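Local coordinates for RNA-binding protein Smaug (Drosophila melanogaster, PDB 1OXJ), which probably binds RNA hairpins through its SAM domain, to which an all-helical PHAT domain is joined, at residues A[87-101]-A[141-155]. Numbering follows the deposited sequence.
Sequences VEELTNIVLTPMKPL and VLMWILDRSIHNEAF
Val94 drives its two methyls into different parts of helix 136-150. CG2, trans to the backbone N, meets Arg148 CB and Ser149 OG, 3.5 Å from the latter, while CG1, turned between N and the carbonyl carbon (chi1 70°), reaches the six-membered ring of Trp144 obliquely, 3.7 Å from CZ3. Leu95 divides its methyls between Trp144 and Arg148: CD1 lies at the indole edge near the ring plane, and CD2 packs 3.7 Å from Arg148 CD. The arginine, bent at chi2 and chi3, lays its CG over the rim of one indole face. Ser149 OG donates to Ile145 O from well above the carbonyl plane, which keeps this buried hydroxyl satisfied beside a methyl.

Val87 CG1 presses on both Val141 CG1, at a tighter than usual 3.2 Å, and Ile145 CD1, as the two valines slide past each other in opposite directions. Beside them, Thr91 crosses the indole at about a right angle, CG2 4.0 Å from Trp144 CZ3. Its OG1 lies 3.3 Å from Val141 CG1 and bonds to Val87 O from one side of the carbonyl plane, its backbone N from the other. A glycine here would probably leave the Trp144 rim and Val141 CG1 less covered and Val87 O with one donor fewer.

Water 1 donates to Asn152 OD1 and accepts from Met98 N, bridging the segments where no direct hydrogen bond crosses. The same OD1 accepts from Ala154 N, an Asx turn. Ala154 CB packs against Met98 O and, at 3.4 Å, Lys99 O; Met98 SD meets Phe155 CZ in an oblique Met-aromatic contact. Segments 87-91 and 141-150 run within 34° of parallel, and the loop after the first passes over the C-terminal half of the second to residues 152-155, forming part of the apolar core of the all-helical PHAT domain.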
ATOM      1  N   VAL A  87      -2.584  -7.299  -8.439  1.00 30.13           N
ATOM      2  CA  VAL A  87      -3.076  -5.929  -8.409  1.00 32.36           C
ATOM      3  C   VAL A  87      -4.135  -5.747  -7.320  1.00 33.30           C
ATOM      4  O   VAL A  87      -4.262  -4.665  -6.738  1.00 32.61           O
ATOM      5  CB  VAL A  87      -3.618  -5.512  -9.801  1.00 34.79           C
ATOM      6  CG1 VAL A  87      -4.271  -4.150  -9.725  1.00 35.84           C
ATOM      7  CG2 VAL A  87      -2.463  -5.472 -10.801  1.00 32.17           C
ATOM      8  N   GLU A  88      -4.879  -6.811  -7.021  1.00 33.92           N
ATOM      9  CA  GLU A  88      -5.896  -6.739  -5.976  1.00 34.77           C
ATOM     10  C   GLU A  88      -5.178  -6.558  -4.634  1.00 35.89           C
ATOM     11  O   GLU A  88      -5.580  -5.733  -3.806  1.00 34.30           O
ATOM     12  CB  GLU A  88      -6.734  -8.015  -5.955  1.00 39.85           C
ATOM     13  CG  GLU A  88      -7.938  -7.943  -5.027  1.00 45.12           C
ATOM     14  CD  GLU A  88      -8.716  -9.244  -4.969  1.00 49.62           C
ATOM     15  OE1 GLU A  88      -9.039  -9.802  -6.045  1.00 52.04           O
ATOM     16  OE2 GLU A  88      -9.011  -9.704  -3.845  1.00 51.93           O
ATOM     17  N   GLU A  89      -4.118  -7.331  -4.421  1.00 33.73           N
ATOM     18  CA  GLU A  89      -3.338  -7.209  -3.188  1.00 35.45           C
ATOM     19  C   GLU A  89      -2.803  -5.779  -3.058  1.00 34.31           C
ATOM     20  O   GLU A  89      -2.947  -5.149  -2.010  1.00 34.97           O
ATOM     21  CB  GLU A  89      -2.154  -8.182  -3.190  1.00 37.17           C
ATOM     22  CG  GLU A  89      -2.529  -9.662  -3.101  1.00 40.13           C
ATOM     23  CD  GLU A  89      -3.041 -10.061  -1.729  1.00 42.91           C
ATOM     24  OE1 GLU A  89      -3.347 -11.253  -1.537  1.00 48.13           O
ATOM     25  OE2 GLU A  89      -3.138  -9.194  -0.837  1.00 43.95           O
ATOM     26  N   LEU A  90      -2.185  -5.268  -4.121  1.00 32.43           N
ATOM     27  CA  LEU A  90      -1.625  -3.918  -4.084  1.00 32.17           C
ATOM     28  C   LEU A  90      -2.665  -2.868  -3.726  1.00 32.48           C
ATOM     29  O   LEU A  90      -2.372  -1.900  -3.025  1.00 33.40           O
ATOM     30  CB  LEU A  90      -0.977  -3.555  -5.424  1.00 30.76           C
ATOM     31  CG  LEU A  90       0.249  -4.377  -5.833  1.00 32.21           C
ATOM     32  CD1 LEU A  90       0.697  -3.946  -7.222  1.00 29.52           C
ATOM     33  CD2 LEU A  90       1.384  -4.189  -4.817  1.00 29.80           C
ATOM     34  N   THR A  91      -3.887  -3.070  -4.202  1.00 33.22           N
ATOM     35  CA  THR A  91      -4.981  -2.141  -3.944  1.00 32.40           C
ATOM     36  C   THR A  91      -5.193  -1.882  -2.453  1.00 33.70           C
ATOM     37  O   THR A  91      -5.544  -0.767  -2.045  1.00 31.12           O
ATOM     38  CB  THR A  91      -6.288  -2.679  -4.550  1.00 33.34           C
ATOM     39  OG1 THR A  91      -6.200  -2.611  -5.982  1.00 33.46           O
ATOM     40  CG2 THR A  91      -7.481  -1.881  -4.059  1.00 36.90           C
ATOM     41  N   ASN A  92      -4.969  -2.913  -1.644  1.00 31.68           N
ATOM     42  CA  ASN A  92      -5.162  -2.800  -0.206  1.00 33.11           C
ATOM     43  C   ASN A  92      -3.921  -2.337   0.539  1.00 32.62           C
ATOM     44  O   ASN A  92      -3.905  -2.312   1.768  1.00 32.83           O
ATOM     45  CB  ASN A  92      -5.631  -4.140   0.356  1.00 37.84           C
ATOM     46  CG  ASN A  92      -6.945  -4.584  -0.250  1.00 41.03           C
ATOM     47  OD1 ASN A  92      -7.908  -3.819  -0.281  1.00 45.67           O
ATOM     48  ND2 ASN A  92      -6.995  -5.819  -0.734  1.00 43.75           N
ATOM     49  N   ILE A  93      -2.888  -1.958  -0.200  1.00 32.14           N
ATOM     50  CA  ILE A  93      -1.653  -1.502   0.431  1.00 30.75           C
ATOM     51  C   ILE A  93      -1.278  -0.084  -0.002  1.00 30.78           C
ATOM     52  O   ILE A  93      -0.720   0.694   0.778  1.00 28.38           O
ATOM     53  CB  ILE A  93      -0.484  -2.462   0.079  1.00 30.64           C
ATOM     54  CG1 ILE A  93      -0.737  -3.835   0.712  1.00 29.98           C
ATOM     55  CG2 ILE A  93       0.850  -1.886   0.558  1.00 31.66           C
ATOM     56  CD1 ILE A  93       0.353  -4.852   0.405  1.00 30.35           C
ATOM     57  N   VAL A  94      -1.624   0.256  -1.236  1.00 28.23           N
ATOM     58  CA  VAL A  94      -1.261   1.557  -1.794  1.00 29.18           C
ATOM     59  C   VAL A  94      -1.647   2.794  -0.974  1.00 30.32           C
ATOM     60  O   VAL A  94      -0.924   3.797  -0.985  1.00 30.63           O
ATOM     61  CB  VAL A  94      -1.804   1.700  -3.228  1.00 28.80           C
ATOM     62  CG1 VAL A  94      -3.330   1.818  -3.210  1.00 28.61           C
ATOM     63  CG2 VAL A  94      -1.130   2.884  -3.916  1.00 32.53           C
ATOM     64  N   LEU A  95      -2.754   2.719  -0.243  1.00 30.73           N
ATOM     65  CA  LEU A  95      -3.202   3.858   0.566  1.00 30.86           C
ATOM     66  C   LEU A  95      -2.752   3.809   2.019  1.00 31.66           C
ATOM     67  O   LEU A  95      -3.008   4.748   2.779  1.00 31.36           O
ATOM     68  CB  LEU A  95      -4.727   3.966   0.538  1.00 32.87           C
ATOM     69  CG  LEU A  95      -5.367   4.091  -0.845  1.00 32.63           C
ATOM     70  CD1 LEU A  95      -6.868   4.285  -0.694  1.00 34.34           C
ATOM     71  CD2 LEU A  95      -4.747   5.255  -1.602  1.00 35.18           C
ATOM     72  N   THR A  96      -2.099   2.722   2.418  1.00 30.33           N
ATOM     73  CA  THR A  96      -1.637   2.593   3.805  1.00 30.69           C
ATOM     74  C   THR A  96      -0.454   3.500   4.127  1.00 29.61           C
ATOM     75  O   THR A  96       0.330   3.850   3.247  1.00 30.70           O
ATOM     76  CB  THR A  96      -1.217   1.139   4.130  1.00 28.56           C
ATOM     77  OG1 THR A  96      -0.066   0.785   3.351  1.00 28.97           O
ATOM     78  CG2 THR A  96      -2.349   0.178   3.818  1.00 28.13           C
ATOM     79  N   PRO A  97      -0.306   3.886   5.408  1.00 28.70           N
ATOM     80  CA  PRO A  97       0.790   4.750   5.852  1.00 29.50           C
ATOM     81  C   PRO A  97       2.127   4.066   5.620  1.00 29.21           C
ATOM     82  O   PRO A  97       2.360   2.953   6.105  1.00 29.55           O
ATOM     83  CB  PRO A  97       0.506   4.946   7.343  1.00 29.43           C
ATOM     84  CG  PRO A  97      -0.987   4.777   7.441  1.00 29.70           C
ATOM     85  CD  PRO A  97      -1.256   3.625   6.506  1.00 30.14           C
ATOM     86  N   MET A  98       2.995   4.723   4.858  1.00 29.51           N
ATOM     87  CA  MET A  98       4.311   4.188   4.555  1.00 29.29           C
ATOM     88  C   MET A  98       5.386   5.220   4.846  1.00 30.44           C
ATOM     89  O   MET A  98       5.262   6.388   4.484  1.00 29.10           O
ATOM     90  CB  MET A  98       4.411   3.779   3.078  1.00 29.53           C
ATOM     91  CG  MET A  98       3.528   2.606   2.659  1.00 31.79           C
ATOM     92  SD  MET A  98       3.867   2.086   0.916  1.00 26.44           S
ATOM     93  CE  MET A  98       2.217   2.155   0.206  1.00 32.17           C
ATOM     94  N   LYS A  99       6.445   4.777   5.505  1.00 28.72           N
ATOM     95  CA  LYS A  99       7.558   5.655   5.817  1.00 30.97           C
ATOM     96  C   LYS A  99       8.346   5.901   4.541  1.00 32.09           C
ATOM     97  O   LYS A  99       8.215   5.162   3.567  1.00 30.35           O
ATOM     98  CB  LYS A  99       8.474   5.001   6.846  1.00 32.03           C
ATOM     99  CG  LYS A  99       7.800   4.674   8.170  1.00 35.06           C
ATOM    100  CD  LYS A  99       8.809   4.198   9.203  1.00 40.49           C
ATOM    101  CE  LYS A  99       9.631   5.355   9.747  1.00 42.99           C
ATOM    102  NZ  LYS A  99      10.509   4.927  10.875  1.00 45.16           N
ATOM    103  N   PRO A 100       9.167   6.960   4.525  1.00 33.90           N
ATOM    104  CA  PRO A 100       9.978   7.271   3.342  1.00 34.33           C
ATOM    105  C   PRO A 100      10.883   6.092   2.967  1.00 33.31           C
ATOM    106  O   PRO A 100      11.232   5.267   3.817  1.00 31.37           O
ATOM    107  CB  PRO A 100      10.789   8.477   3.795  1.00 35.56           C
ATOM    108  CG  PRO A 100       9.830   9.195   4.722  1.00 36.74           C
ATOM    109  CD  PRO A 100       9.245   8.042   5.526  1.00 35.13           C
ATOM    110  N   LEU A 101      11.257   6.004   1.696  1.00 33.92           N
ATOM    111  CA  LEU A 101      12.150   4.937   1.252  1.00 34.26           C
ATOM    112  C   LEU A 101      13.482   5.070   1.984  1.00 34.21           C
ATOM    113  O   LEU A 101      14.145   4.072   2.285  1.00 32.31           O
ATOM    114  CB  LEU A 101      12.388   5.034  -0.256  1.00 37.45           C
ATOM    115  CG  LEU A 101      11.166   4.876  -1.159  1.00 39.33           C
ATOM    116  CD1 LEU A 101      11.558   5.194  -2.586  1.00 40.41           C
ATOM    117  CD2 LEU A 101      10.627   3.460  -1.065  1.00 39.06           C
ATOM    118  N   VAL A 141      -7.202  -1.010 -12.762  1.00 36.62           N
ATOM    119  CA  VAL A 141      -6.865  -0.926 -11.348  1.00 35.15           C
ATOM    120  C   VAL A 141      -5.397  -0.515 -11.196  1.00 33.31           C
ATOM    121  O   VAL A 141      -5.072   0.345 -10.387  1.00 34.81           O
ATOM    122  CB  VAL A 141      -7.121  -2.267 -10.628  1.00 36.86           C
ATOM    123  CG1 VAL A 141      -6.744  -2.145  -9.154  1.00 34.86           C
ATOM    124  CG2 VAL A 141      -8.596  -2.645 -10.755  1.00 37.02           C
ATOM    125  N   LEU A 142      -4.519  -1.117 -11.992  1.00 31.48           N
ATOM    126  CA  LEU A 142      -3.096  -0.798 -11.942  1.00 31.16           C
ATOM    127  C   LEU A 142      -2.827   0.684 -12.207  1.00 32.07           C
ATOM    128  O   LEU A 142      -1.999   1.296 -11.539  1.00 31.36           O
ATOM    129  CB  LEU A 142      -2.319  -1.642 -12.957  1.00 32.12           C
ATOM    130  CG  LEU A 142      -0.817  -1.359 -13.019  1.00 31.71           C
ATOM    131  CD1 LEU A 142      -0.210  -1.572 -11.619  1.00 35.36           C
ATOM    132  CD2 LEU A 142      -0.154  -2.270 -14.049  1.00 34.92           C
ATOM    133  N   MET A 143      -3.526   1.267 -13.175  1.00 31.38           N
ATOM    134  CA  MET A 143      -3.316   2.678 -13.480  1.00 33.38           C
ATOM    135  C   MET A 143      -3.723   3.518 -12.269  1.00 31.78           C
ATOM    136  O   MET A 143      -3.064   4.497 -11.939  1.00 32.20           O
ATOM    137  CB  MET A 143      -4.107   3.072 -14.729  1.00 35.96           C
ATOM    138  CG  MET A 143      -3.611   2.389 -16.008  1.00 37.44           C
ATOM    139  SD  MET A 143      -1.939   2.882 -16.527  1.00 35.49           S
ATOM    140  CE  MET A 143      -2.305   4.527 -17.153  1.00 40.05           C
ATOM    141  N   TRP A 144      -4.794   3.118 -11.588  1.00 32.92           N
ATOM    142  CA  TRP A 144      -5.232   3.831 -10.393  1.00 31.33           C
ATOM    143  C   TRP A 144      -4.158   3.688  -9.304  1.00 31.80           C
ATOM    144  O   TRP A 144      -3.860   4.633  -8.571  1.00 31.83           O
ATOM    145  CB  TRP A 144      -6.546   3.248  -9.890  1.00 32.48           C
ATOM    146  CG  TRP A 144      -6.987   3.811  -8.585  1.00 33.73           C
ATOM    147  CD1 TRP A 144      -7.609   5.013  -8.368  1.00 35.49           C
ATOM    148  CD2 TRP A 144      -6.826   3.203  -7.302  1.00 34.24           C
ATOM    149  NE1 TRP A 144      -7.847   5.185  -7.024  1.00 36.31           N
ATOM    150  CE2 TRP A 144      -7.374   4.088  -6.347  1.00 34.91           C
ATOM    151  CE3 TRP A 144      -6.270   1.991  -6.864  1.00 34.97           C
ATOM    152  CZ2 TRP A 144      -7.385   3.801  -4.977  1.00 38.15           C
ATOM    153  CZ3 TRP A 144      -6.281   1.705  -5.500  1.00 35.00           C
ATOM    154  CH2 TRP A 144      -6.835   2.608  -4.574  1.00 35.83           C
ATOM    155  N   ILE A 145      -3.581   2.498  -9.191  1.00 29.24           N
ATOM    156  CA  ILE A 145      -2.531   2.275  -8.195  1.00 29.12           C
ATOM    157  C   ILE A 145      -1.335   3.199  -8.463  1.00 29.68           C
ATOM    158  O   ILE A 145      -0.828   3.863  -7.551  1.00 31.32           O
ATOM    159  CB  ILE A 145      -2.047   0.805  -8.224  1.00 26.40           C
ATOM    160  CG1 ILE A 145      -3.148  -0.114  -7.677  1.00 27.25           C
ATOM    161  CG2 ILE A 145      -0.749   0.660  -7.401  1.00 27.03           C
ATOM    162  CD1 ILE A 145      -2.841  -1.617  -7.866  1.00 26.51           C
ATOM    163  N   LEU A 146      -0.874   3.235  -9.707  1.00 30.70           N
ATOM    164  CA  LEU A 146       0.256   4.091 -10.050  1.00 33.68           C
ATOM    165  C   LEU A 146      -0.128   5.521  -9.711  1.00 35.55           C
ATOM    166  O   LEU A 146       0.673   6.290  -9.189  1.00 36.50           O
ATOM    167  CB  LEU A 146       0.588   3.965 -11.539  1.00 33.28           C
ATOM    168  CG  LEU A 146       1.044   2.569 -11.978  1.00 35.00           C
ATOM    169  CD1 LEU A 146       1.265   2.537 -13.480  1.00 34.92           C
ATOM    170  CD2 LEU A 146       2.318   2.197 -11.243  1.00 33.71           C
ATOM    171  N   ASP A 147      -1.380   5.847  -9.999  1.00 38.96           N
ATOM    172  CA  ASP A 147      -1.941   7.165  -9.748  1.00 40.40           C
ATOM    173  C   ASP A 147      -1.789   7.563  -8.277  1.00 39.83           C
ATOM    174  O   ASP A 147      -1.280   8.641  -7.969  1.00 39.57           O
ATOM    175  CB  ASP A 147      -3.414   7.151 -10.165  1.00 44.63           C
ATOM    176  CG  ASP A 147      -3.923   8.516 -10.559  1.00 49.34           C
ATOM    177  OD1 ASP A 147      -3.163   9.275 -11.200  1.00 51.75           O
ATOM    178  OD2 ASP A 147      -5.092   8.823 -10.243  1.00 53.29           O
ATOM    179  N   ARG A 148      -2.220   6.691  -7.372  1.00 38.20           N
ATOM    180  CA  ARG A 148      -2.119   6.961  -5.940  1.00 37.51           C
ATOM    181  C   ARG A 148      -0.663   6.923  -5.469  1.00 37.07           C
ATOM    182  O   ARG A 148      -0.295   7.632  -4.540  1.00 36.60           O
ATOM    183  CB  ARG A 148      -2.929   5.934  -5.141  1.00 38.80           C
ATOM    184  CG  ARG A 148      -4.433   5.963  -5.391  1.00 43.81           C
ATOM    185  CD  ARG A 148      -5.099   7.155  -4.708  1.00 47.48           C
ATOM    186  NE  ARG A 148      -4.737   8.434  -5.318  1.00 50.60           N
ATOM    187  CZ  ARG A 148      -5.199   8.866  -6.489  1.00 53.74           C
ATOM    188  NH1 ARG A 148      -6.048   8.124  -7.187  1.00 54.57           N
ATOM    189  NH2 ARG A 148      -4.812  10.045  -6.963  1.00 54.99           N
ATOM    190  N   SER A 149       0.159   6.091  -6.107  1.00 35.31           N
ATOM    191  CA  SER A 149       1.570   5.978  -5.733  1.00 36.42           C
ATOM    192  C   SER A 149       2.349   7.249  -6.103  1.00 37.24           C
ATOM    193  O   SER A 149       3.255   7.677  -5.375  1.00 37.76           O
ATOM    194  CB  SER A 149       2.207   4.765  -6.428  1.00 35.93           C
ATOM    195  OG  SER A 149       1.593   3.552  -6.011  1.00 33.75           O
ATOM    196  N   ILE A 150       1.993   7.848  -7.235  1.00 37.69           N
ATOM    197  CA  ILE A 150       2.662   9.067  -7.693  1.00 38.50           C
ATOM    198  C   ILE A 150       2.476  10.177  -6.662  1.00 39.26           C
ATOM    199  O   ILE A 150       3.331  11.051  -6.512  1.00 39.64           O
ATOM    200  CB  ILE A 150       2.099   9.523  -9.063  1.00 38.27           C
ATOM    201  CG1 ILE A 150       2.551   8.548 -10.154  1.00 38.91           C
ATOM    202  CG2 ILE A 150       2.579  10.929  -9.400  1.00 41.05           C
ATOM    203  CD1 ILE A 150       1.879   8.760 -11.499  1.00 37.91           C
ATOM    204  N   HIS A 151       1.375  10.114  -5.925  1.00 40.93           N
ATOM    205  CA  HIS A 151       1.078  11.129  -4.922  1.00 43.56           C
ATOM    206  C   HIS A 151       1.340  10.702  -3.481  1.00 44.35           C
ATOM    207  O   HIS A 151       0.909  11.367  -2.537  1.00 44.89           O
ATOM    208  CB  HIS A 151      -0.369  11.590  -5.095  1.00 45.50           C
ATOM    209  CG  HIS A 151      -0.639  12.206  -6.434  1.00 45.91           C
ATOM    210  ND1 HIS A 151      -0.078  13.403  -6.828  1.00 47.46           N
ATOM    211  CD2 HIS A 151      -1.374  11.773  -7.485  1.00 45.67           C
ATOM    212  CE1 HIS A 151      -0.453  13.678  -8.064  1.00 47.45           C
ATOM    213  NE2 HIS A 151      -1.239  12.705  -8.487  1.00 46.43           N
ATOM    214  N   ASN A 152       2.052   9.593  -3.312  1.00 44.44           N
ATOM    215  CA  ASN A 152       2.389   9.116  -1.978  1.00 44.82           C
ATOM    216  C   ASN A 152       3.704   9.804  -1.615  1.00 45.36           C
ATOM    217  O   ASN A 152       4.725   9.576  -2.261  1.00 43.23           O
ATOM    218  CB  ASN A 152       2.590   7.603  -1.985  1.00 45.42           C
ATOM    219  CG  ASN A 152       2.771   7.038  -0.592  1.00 48.42           C
ATOM    220  OD1 ASN A 152       3.267   7.721   0.311  1.00 47.35           O
ATOM    221  ND2 ASN A 152       2.386   5.779  -0.411  1.00 48.14           N
ATOM    222  N   GLU A 153       3.675  10.646  -0.588  1.00 45.74           N
ATOM    223  CA  GLU A 153       4.871  11.371  -0.174  1.00 46.47           C
ATOM    224  C   GLU A 153       6.093  10.487   0.040  1.00 46.25           C
ATOM    225  O   GLU A 153       7.224  10.938  -0.144  1.00 47.36           O
ATOM    226  CB  GLU A 153       4.577  12.186   1.087  1.00 47.57           C
ATOM    227  CG  GLU A 153       3.699  13.403   0.811  1.00 49.78           C
ATOM    228  CD  GLU A 153       3.441  14.242   2.049  1.00 53.07           C
ATOM    229  OE1 GLU A 153       4.399  14.466   2.820  1.00 54.22           O
ATOM    230  OE2 GLU A 153       2.285  14.683   2.244  1.00 55.13           O
ATOM    231  N   ALA A 154       5.871   9.233   0.419  1.00 44.29           N
ATOM    232  CA  ALA A 154       6.973   8.305   0.638  1.00 43.16           C
ATOM    233  C   ALA A 154       7.686   7.974  -0.674  1.00 42.06           C
ATOM    234  O   ALA A 154       8.823   7.507  -0.664  1.00 41.60           O
ATOM    235  CB  ALA A 154       6.455   7.026   1.286  1.00 42.63           C
ATOM    236  N   PHE A 155       7.020   8.222  -1.800  1.00 40.49           N
ATOM    237  CA  PHE A 155       7.609   7.940  -3.110  1.00 41.60           C
ATOM    238  C   PHE A 155       8.017   9.223  -3.814  1.00 42.27           C
ATOM    239  O   PHE A 155       8.257   9.239  -5.020  1.00 42.23           O
ATOM    240  CB  PHE A 155       6.624   7.171  -4.000  1.00 40.29           C
ATOM    241  CG  PHE A 155       6.212   5.839  -3.443  1.00 43.04           C
ATOM    242  CD1 PHE A 155       7.137   5.028  -2.787  1.00 42.27           C
ATOM    243  CD2 PHE A 155       4.903   5.387  -3.585  1.00 41.42           C
ATOM    244  CE1 PHE A 155       6.764   3.787  -2.277  1.00 44.37           C
ATOM    245  CE2 PHE A 155       4.518   4.148  -3.080  1.00 44.13           C
ATOM    246  CZ  PHE A 155       5.450   3.344  -2.423  1.00 43.80           C
TER
HETATM  247  O   HOH W   1       3.117   7.243   3.108  1.00 45.49           O